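Local coordinates for protein actinorhodin polyketide putative beta-ketoacyl synthase 2 (Streptomyces coelicolor A3, PDB 1TQY) that serves as the chain length factor of the actinorhodin polyketide synthase, a member of the beta-ketoacyl-ACP synthase family that probably acts in building the polyketide chain, at residues B[106-114]-B[146-154]. Numbering follows the deposited sequence.
Sequences MGVVTANAC and AVNTGQISI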
loop_
_atom_site.group_PDB
_atom_site.type_symbol
_atom_site.label_atom_id
_atom_site.label_comp_id
_atom_site.label_asym_id
_atom_site.label_seq_id
_atom_site.Cartn_x
_atom_site.Cartn_y
_atom_site.Cartn_z
ATOM N N MET B 106 -2.409 10.525 16.597
ATOM C CA MET B 106 -1.308 9.627 16.277
ATOM C C MET B 106 -1.636 8.751 15.079
ATOM O O MET B 106 -2.593 7.972 15.101
ATOM C CB MET B 106 -0.966 8.761 17.483
ATOM C CG MET B 106 -0.496 9.571 18.674
ATOM S SD MET B 106 -0.101 8.511 20.072
ATOM C CE MET B 106 -1.762 8.122 20.697
ATOM N N GLY B 107 -0.830 8.884 14.029
ATOM C CA GLY B 107 -1.049 8.096 12.827
ATOM C C GLY B 107 0.063 7.099 12.560
ATOM O O GLY B 107 1.115 7.141 13.196
ATOM N N VAL B 108 -0.171 6.195 11.617
ATOM C CA VAL B 108 0.827 5.194 11.273
ATOM C C VAL B 108 0.875 4.968 9.764
ATOM O O VAL B 108 -0.118 4.570 9.148
ATOM C CB VAL B 108 0.545 3.841 11.989
ATOM C CG1 VAL B 108 1.579 2.797 11.572
ATOM C CG2 VAL B 108 0.610 4.028 13.507
ATOM N N VAL B 109 2.033 5.246 9.168
ATOM C CA VAL B 109 2.225 5.073 7.731
ATOM C C VAL B 109 3.463 4.223 7.462
ATOM O O VAL B 109 4.584 4.645 7.736
ATOM C CB VAL B 109 2.409 6.423 7.020
ATOM C CG1 VAL B 109 2.461 6.191 5.512
ATOM C CG2 VAL B 109 1.273 7.360 7.383
ATOM N N THR B 110 3.249 3.024 6.928
ATOM C CA THR B 110 4.353 2.120 6.625
ATOM C C THR B 110 4.355 1.672 5.189
ATOM O O THR B 110 3.356 1.802 4.490
ATOM C CB THR B 110 4.273 0.814 7.440
ATOM O OG1 THR B 110 3.055 0.131 7.105
ATOM C CG2 THR B 110 4.340 1.095 8.937
ATOM N N ALA B 111 5.490 1.146 4.747
ATOM C CA ALA B 111 5.573 0.594 3.402
ATOM C C ALA B 111 5.824 -0.902 3.635
ATOM O O ALA B 111 6.431 -1.279 4.635
ATOM C CB ALA B 111 6.729 1.219 2.630
ATOM N N ASN B 112 5.338 -1.751 2.741
ATOM C CA ASN B 112 5.543 -3.191 2.880
ATOM C C ASN B 112 5.709 -3.766 1.477
ATOM O O ASN B 112 4.878 -3.533 0.606
ATOM C CB ASN B 112 4.336 -3.840 3.566
ATOM C CG ASN B 112 4.698 -5.119 4.283
ATOM O OD1 ASN B 112 5.498 -5.919 3.781
ATOM N ND2 ASN B 112 4.105 -5.331 5.460
ATOM N N ALA B 113 6.775 -4.513 1.245
ATOM C CA ALA B 113 6.998 -5.061 -0.087
ATOM C C ALA B 113 6.588 -6.524 -0.277
ATOM O O ALA B 113 5.942 -6.871 -1.268
ATOM C CB ALA B 113 8.464 -4.884 -0.459
ATOM N N CYS B 114 6.966 -7.375 0.676
ATOM C CA CYS B 114 6.690 -8.810 0.614
ATOM C C CYS B 114 5.566 -9.250 1.527
ATOM O O CYS B 114 4.992 -10.314 1.327
ATOM C CB CYS B 114 7.936 -9.597 1.013
ATOM S SG CYS B 114 9.436 -9.053 0.191
ATOM N N ALA B 146 -0.940 -4.501 4.629
ATOM C CA ALA B 146 -1.242 -3.534 5.675
ATOM C C ALA B 146 -0.875 -4.014 7.082
ATOM O O ALA B 146 -0.851 -3.213 8.010
ATOM C CB ALA B 146 -2.723 -3.189 5.642
ATOM N N VAL B 147 -0.564 -5.299 7.234
ATOM C CA VAL B 147 -0.289 -5.863 8.555
ATOM C C VAL B 147 0.512 -5.022 9.545
ATOM O O VAL B 147 0.053 -4.795 10.666
ATOM C CB VAL B 147 0.348 -7.303 8.464
ATOM C CG1 VAL B 147 1.736 -7.261 7.804
ATOM C CG2 VAL B 147 0.436 -7.908 9.860
ATOM N N ASN B 148 1.677 -4.525 9.150
ATOM C CA ASN B 148 2.474 -3.744 10.086
ATOM C C ASN B 148 1.880 -2.410 10.520
ATOM O O ASN B 148 2.185 -1.909 11.605
ATOM C CB ASN B 148 3.882 -3.563 9.543
ATOM C CG ASN B 148 4.523 -4.884 9.230
ATOM O OD1 ASN B 148 4.314 -5.863 9.959
ATOM N ND2 ASN B 148 5.292 -4.942 8.151
ATOM N N THR B 149 1.027 -1.825 9.692
ATOM C CA THR B 149 0.412 -0.567 10.094
ATOM C C THR B 149 -0.654 -0.884 11.148
ATOM O O THR B 149 -0.686 -0.274 12.218
ATOM C CB THR B 149 -0.220 0.167 8.892
ATOM O OG1 THR B 149 0.822 0.705 8.065
ATOM C CG2 THR B 149 -1.102 1.305 9.362
ATOM N N GLY B 150 -1.496 -1.865 10.848
ATOM C CA GLY B 150 -2.536 -2.259 11.778
ATOM C C GLY B 150 -2.032 -2.763 13.122
ATOM O O GLY B 150 -2.640 -2.479 14.153
ATOM N N GLN B 151 -0.934 -3.516 13.127
ATOM C CA GLN B 151 -0.391 -4.040 14.379
ATOM C C GLN B 151 0.262 -2.935 15.195
ATOM O O GLN B 151 0.139 -2.902 16.419
ATOM C CB GLN B 151 0.626 -5.162 14.119
ATOM C CG GLN B 151 0.032 -6.471 13.588
ATOM C CD GLN B 151 -0.752 -7.264 14.637
ATOM O OE1 GLN B 151 -1.104 -8.425 14.412
ATOM N NE2 GLN B 151 -1.028 -6.642 15.780
ATOM N N ILE B 152 0.969 -2.025 14.529
ATOM C CA ILE B 152 1.599 -0.928 15.256
ATOM C C ILE B 152 0.482 -0.050 15.846
ATOM O O ILE B 152 0.545 0.362 17.010
ATOM C CB ILE B 152 2.522 -0.114 14.317
ATOM C CG1 ILE B 152 3.752 -0.972 13.961
ATOM C CG2 ILE B 152 2.945 1.176 14.975
ATOM C CD1 ILE B 152 4.679 -0.352 12.929
ATOM N N SER B 153 -0.551 0.195 15.045
ATOM C CA SER B 153 -1.706 1.005 15.455
ATOM C C SER B 153 -2.366 0.472 16.731
ATOM O O SER B 153 -2.566 1.206 17.701
ATOM C CB SER B 153 -2.737 1.030 14.319
ATOM O OG SER B 153 -4.030 1.367 14.794
ATOM N N ILE B 154 -2.709 -0.810 16.706
ATOM C CA ILE B 154 -3.355 -1.478 17.830
ATOM C C ILE B 154 -2.491 -1.518 19.084
ATOM O O ILE B 154 -2.977 -1.289 20.193
ATOM C CB ILE B 154 -3.719 -2.927 17.454
ATOM C CG1 ILE B 154 -4.751 -2.917 16.331
ATOM C CG2 ILE B 154 -4.257 -3.680 18.669
ATOM C CD1 ILE B 154 -5.072 -4.278 15.813
HETATM O O HOH W 1 2.308 -2.636 6.774
#
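V108, T110 and N112 of strand 106-111 and the loop after it face residues 147-154 of helix 147-156, which run nearly antiparallel to the strand (152°) with the axes 7.8 Å apart at closest approach. V108 lies against the first turns of the helix: its CG1 meets T149 CG2 at 3.8 Å, and its CG2 packs on I152 CG2 at 4.0 Å. With OG1 beside the backbone N (chi1 -73°), T149 has its methyl CG2 anti to that N, set against V108, and its hydroxyl toward T110. T110 OG1 and T149 OG1 stand only 2.5 Å apart, a very short bond that is not settled, since the T110 proton could instead go to a water; T149 OG1 is hydrogen-bonded to S163 O. That water sits 2.9 Å from T110 OG1 and weakly accepts from T149 N and N112 ND2, bridging strand and helix. Beyond it the N112 and N148 side chains cross at about a right angle, amide planes 14° apart, with N112 ND2 and N148 ND2 3.0 Å apart: two donors, not a bond. N112 OD1 is held by G115 N, N148 OD1 by T80 OG1, and N112 ND2 bonds weakly to Y145 O as well. This is buried helix-on-sheet packing within the thiolase-like fold: strand 106-111 runs parallel to strands 163-166 and 189-196, its V109 turns to helix 171-185, and helix 147-156 is backed by helix 78-93 and touched by the other protein chain.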